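PDB 1N9W: aspartate--tRNA(Asp/Asn) ligase from Thermus thermophilus, which activates L-aspartate with ATP and transfers it to both tRNA(Asp) and tRNA(Asn), working as a homodimeric class II aminoacyl-tRNA synthetase of relaxed tRNA specificity. Local coordinates for residues Pro124-Gln128 with Tyr409-Phe413; Trp260-Pro264 with Gly308-Leu312. All coordinates share one frame; numbering follows the deposited sequence.

Contact 1. Residues Pro124-Gln128 with Tyr409-Phe413; sequences PLKVQ and YARAF
Pro-124 lays its ring against the backbone of Tyr-409, its CB 3.3 Å from Tyr-409 O. Pro-124 has no N-H to give to the turn before, and the helix is kinked here, where Leu-125 N also makes no such bond. Next, Leu-125 sends its forked end to the loop: CD2 sits 3.3 Å from Ala-410 O and also borders Ala-412 N, while CD1 packs on the methyl CB of Ala-412 at 3.8 Å. The small alanines let the loop come close to the helix. One turn on, Gln-128 reaches across. Its CG lies anti to the backbone N (chi1 -175°) and the chain runs on extended, which carries the amide to the carbonyl of Ala-410. There a water donates to Gln-128 OE1 at 2.8 Å and to Ala-410 O at 2.8 Å, bridging helix and loop. Arg-411, whose CB points away from the helix, forms salt bridges through its guanidinium group with Glu-395 and Glu-213; Glu-395 is a predicted ATP-binding residue. Met-186 of the second subunit packs on Leu-125. Such packing of a C-terminal loop on helix 119-141 belongs to the class II catalytic domain, close to its probable ATP site and the dimer interface.

Contact 2. Residues Trp260-Pro264 with Gly308-Leu312; sequences WPSFP and GSDWL
Trp-311 meets Ser-262 through its indole N-H: NE1 donates to Ser-262 O at 2.8 Å, nearly in the ring plane, with an N-H...O angle of 159°. The donor is tilted from the carbonyl plane, yet the bond pins the ring's rotation. Across one face comes Pro-264, whose CG is 3.4 Å from Trp-311 CZ2, lying over the rim of the indole. The flat ring thus offers the loop a polar edge and an apolar face at once. With an alanine in place of Trp-311, Ser-262 O is likely to lose this donor and a gap to open beside Pro-264.

Ser-262 works with both main chain and side chain. Its N donates to Asp-310 OD2 at 2.7 Å, on the anti side of the carboxylate, while its OG accepts from Asp-310 N at 2.9 Å along a nearly straight bond. That reach follows from chi1 of 48°, which sets OG between the backbone N and the carbonyl carbon; a small hydroxyl fits this close approach. Water 2 donates to Ser-262 OG, Phe-263 O and Ser-309 OG, tying the loop to the second segment.

Asp-310 uses its two carboxylate oxygens separately: OD2 takes the N-H of Ser-262, while OD1 makes a salt bridge with Arg-342. Gly-308, with positive phi, turns the chain out of helix 293-306 just before strand 311-315. Phe-341, on the neighbouring strand 336-341, stacks with Trp-311; Leu-242 of helix 227-248 touches both Trp-311 and Pro-264, and Pro-261 meets Phe-341 and Leu-401 of helix 394-402.

Both contacts lie in the class II synthetase domain, their centres 22 Å apart and their nearest atoms about 5 Å apart without touching. Along the chain contact 2 is nested inside contact 1: helix 119-141 comes first, then residues 260-264 and 308-312, and finally the loop 409-413. Helix 394-402, whose first residues probably bind ATP, is touched by Gln-128 and Ala-410 of contact 1 and by Trp-260 and Pro-261 of contact 2, so both border the framework of the probable ATP site. Contact 2 joins a loop to strand 311-315 of the mixed sheet of the catalytic domain, whereas contact 1 joins helix 119-141 to the loop near the end of the modelled chain, beside the second subunit.

Contact 1. Residues Pro124-Gln128 with Tyr409-Phe413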
# COMPACT_ATOMS: atom_id res chain seq x y z
N PRO B 124 7.54 -3.78 -16.02
CA PRO B 124 8.23 -3.17 -14.87
C PRO B 124 7.27 -2.77 -13.74
O PRO B 124 7.63 -2.83 -12.56
CB PRO B 124 8.91 -1.94 -15.49
CG PRO B 124 9.14 -2.35 -16.92
CD PRO B 124 7.84 -3.05 -17.27
N LEU B 125 6.05 -2.38 -14.10
CA LEU B 125 5.07 -1.98 -13.10
C LEU B 125 4.55 -3.22 -12.35
O LEU B 125 4.25 -3.15 -11.15
CB LEU B 125 3.91 -1.22 -13.76
CG LEU B 125 4.25 0.10 -14.48
CD1 LEU B 125 2.99 0.73 -15.07
CD2 LEU B 125 4.89 1.07 -13.48
N LYS B 126 4.46 -4.33 -13.06
CA LYS B 126 3.99 -5.59 -12.49
C LYS B 126 5.05 -6.07 -11.49
O LYS B 126 4.73 -6.56 -10.40
CB LYS B 126 3.79 -6.62 -13.60
CG LYS B 126 3.28 -7.99 -13.16
CD LYS B 126 1.91 -7.90 -12.53
CE LYS B 126 1.33 -9.28 -12.25
NZ LYS B 126 0.11 -9.20 -11.37
N VAL B 127 6.31 -5.91 -11.86
CA VAL B 127 7.41 -6.32 -11.00
C VAL B 127 7.45 -5.41 -9.77
O VAL B 127 7.65 -5.88 -8.65
CB VAL B 127 8.76 -6.28 -11.78
CG1 VAL B 127 9.93 -6.51 -10.84
CG2 VAL B 127 8.75 -7.37 -12.86
N GLN B 128 7.22 -4.12 -9.98
CA GLN B 128 7.22 -3.17 -8.86
C GLN B 128 6.14 -3.52 -7.83
O GLN B 128 6.37 -3.42 -6.63
CB GLN B 128 6.99 -1.75 -9.35
CG GLN B 128 7.10 -0.71 -8.25
CD GLN B 128 6.86 0.68 -8.76
OE1 GLN B 128 5.73 1.18 -8.76
NE2 GLN B 128 7.92 1.32 -9.24
N TYR B 409 10.63 4.47 -16.80
CA TYR B 409 10.15 3.17 -17.26
C TYR B 409 9.56 2.32 -16.13
O TYR B 409 9.01 1.25 -16.38
CB TYR B 409 11.29 2.38 -17.92
CG TYR B 409 11.60 2.81 -19.34
CD1 TYR B 409 11.94 4.14 -19.62
CD2 TYR B 409 11.54 1.91 -20.40
CE1 TYR B 409 12.21 4.55 -20.93
CE2 TYR B 409 11.80 2.30 -21.71
CZ TYR B 409 12.13 3.63 -21.96
OH TYR B 409 12.38 4.05 -23.25
N ALA B 410 9.68 2.80 -14.90
CA ALA B 410 9.15 2.08 -13.74
C ALA B 410 8.00 2.87 -13.13
O ALA B 410 7.51 2.54 -12.05
CB ALA B 410 10.25 1.88 -12.71
N ARG B 411 7.59 3.91 -13.84
CA ARG B 411 6.52 4.80 -13.40
C ARG B 411 5.38 4.68 -14.43
O ARG B 411 5.63 4.69 -15.64
CB ARG B 411 7.07 6.23 -13.35
CG ARG B 411 6.19 7.27 -12.68
CD ARG B 411 6.17 7.11 -11.17
NE ARG B 411 5.50 8.24 -10.51
CZ ARG B 411 5.28 8.33 -9.20
NH1 ARG B 411 5.67 7.35 -8.39
NH2 ARG B 411 4.67 9.39 -8.71
N ALA B 412 4.14 4.56 -13.95
CA ALA B 412 2.99 4.43 -14.84
C ALA B 412 2.80 5.68 -15.69
O ALA B 412 2.73 5.61 -16.92
CB ALA B 412 1.73 4.15 -14.03
N PHE B 413 2.70 6.83 -15.03
CA PHE B 413 2.50 8.09 -15.74
C PHE B 413 3.51 9.14 -15.27
O PHE B 413 3.19 9.99 -14.44
CB PHE B 413 1.08 8.61 -15.52
CG PHE B 413 0.01 7.56 -15.68
CD1 PHE B 413 -0.43 6.82 -14.59
CD2 PHE B 413 -0.57 7.32 -16.93
CE1 PHE B 413 -1.43 5.86 -14.73
CE2 PHE B 413 -1.57 6.37 -17.08
CZ PHE B 413 -2.00 5.64 -15.97
O HOH W 1 6.01 3.73 -9.98

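Contact 2. Residues Trp260-Pro264 with Gly308-Leu312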
# COMPACT_ATOMS: atom_id res chain seq x y z
N TRP B 260 19.53 -11.17 -13.05
CA TRP B 260 19.31 -11.02 -11.61
C TRP B 260 20.56 -10.65 -10.83
O TRP B 260 21.65 -11.15 -11.10
CB TRP B 260 18.69 -12.29 -11.03
CG TRP B 260 17.67 -12.01 -9.96
CD1 TRP B 260 17.70 -12.44 -8.67
CD2 TRP B 260 16.47 -11.24 -10.10
NE1 TRP B 260 16.60 -11.98 -7.99
CE2 TRP B 260 15.83 -11.23 -8.84
CE3 TRP B 260 15.88 -10.53 -11.16
CZ2 TRP B 260 14.61 -10.57 -8.62
CZ3 TRP B 260 14.67 -9.88 -10.94
CH2 TRP B 260 14.07 -9.89 -9.68
N PRO B 261 20.42 -9.75 -9.85
CA PRO B 261 21.53 -9.28 -9.00
C PRO B 261 22.06 -10.37 -8.08
O PRO B 261 21.49 -11.46 -7.99
CB PRO B 261 20.90 -8.14 -8.19
CG PRO B 261 19.74 -7.71 -9.03
CD PRO B 261 19.19 -9.00 -9.54
N SER B 262 23.15 -10.05 -7.39
CA SER B 262 23.76 -10.97 -6.44
C SER B 262 22.91 -10.92 -5.17
O SER B 262 22.25 -9.92 -4.90
CB SER B 262 25.20 -10.53 -6.14
OG SER B 262 25.27 -9.14 -5.85
N PHE B 263 22.93 -12.01 -4.40
CA PHE B 263 22.13 -12.08 -3.19
C PHE B 263 22.46 -10.98 -2.19
O PHE B 263 23.62 -10.80 -1.80
CB PHE B 263 22.30 -13.43 -2.51
CG PHE B 263 21.19 -13.78 -1.58
CD1 PHE B 263 19.94 -14.15 -2.08
CD2 PHE B 263 21.37 -13.73 -0.20
CE1 PHE B 263 18.89 -14.47 -1.22
CE2 PHE B 263 20.32 -14.04 0.67
CZ PHE B 263 19.08 -14.42 0.16
N PRO B 264 21.44 -10.21 -1.76
CA PRO B 264 21.58 -9.11 -0.80
C PRO B 264 21.86 -9.56 0.63
O PRO B 264 21.06 -9.30 1.53
CB PRO B 264 20.23 -8.39 -0.90
CG PRO B 264 19.74 -8.75 -2.26
CD PRO B 264 20.10 -10.20 -2.36
N GLY B 308 32.25 -8.87 -6.05
CA GLY B 308 31.27 -9.47 -6.94
C GLY B 308 29.87 -9.22 -6.41
O GLY B 308 28.99 -10.08 -6.49
N SER B 309 29.66 -8.02 -5.88
CA SER B 309 28.39 -7.63 -5.31
C SER B 309 27.76 -6.45 -6.05
O SER B 309 28.44 -5.47 -6.36
CB SER B 309 28.59 -7.27 -3.83
OG SER B 309 27.42 -6.74 -3.25
N ASP B 310 26.47 -6.56 -6.33
CA ASP B 310 25.74 -5.50 -7.02
C ASP B 310 25.35 -4.41 -6.03
O ASP B 310 24.91 -3.33 -6.41
CB ASP B 310 24.48 -6.09 -7.67
CG ASP B 310 24.80 -7.00 -8.83
OD1 ASP B 310 25.11 -6.47 -9.92
OD2 ASP B 310 24.75 -8.23 -8.66
N TRP B 311 25.54 -4.71 -4.74
CA TRP B 311 25.18 -3.79 -3.67
C TRP B 311 26.39 -3.27 -2.90
O TRP B 311 27.40 -3.95 -2.76
CB TRP B 311 24.23 -4.48 -2.69
CG TRP B 311 23.25 -5.40 -3.35
CD1 TRP B 311 23.49 -6.66 -3.82
CD2 TRP B 311 21.87 -5.13 -3.62
NE1 TRP B 311 22.35 -7.19 -4.36
CE2 TRP B 311 21.34 -6.27 -4.25
CE3 TRP B 311 21.03 -4.03 -3.38
CZ2 TRP B 311 20.00 -6.35 -4.65
CZ3 TRP B 311 19.70 -4.11 -3.78
CH2 TRP B 311 19.20 -5.26 -4.41
N LEU B 312 26.26 -2.05 -2.37
CA LEU B 312 27.33 -1.44 -1.60
C LEU B 312 26.82 -0.43 -0.58
O LEU B 312 26.19 0.56 -0.93
CB LEU B 312 28.31 -0.74 -2.54
CG LEU B 312 29.42 0.10 -1.89
CD1 LEU B 312 30.36 -0.80 -1.09
CD2 LEU B 312 30.18 0.85 -2.97
O HOH W 2 25.66 -9.22 -3.17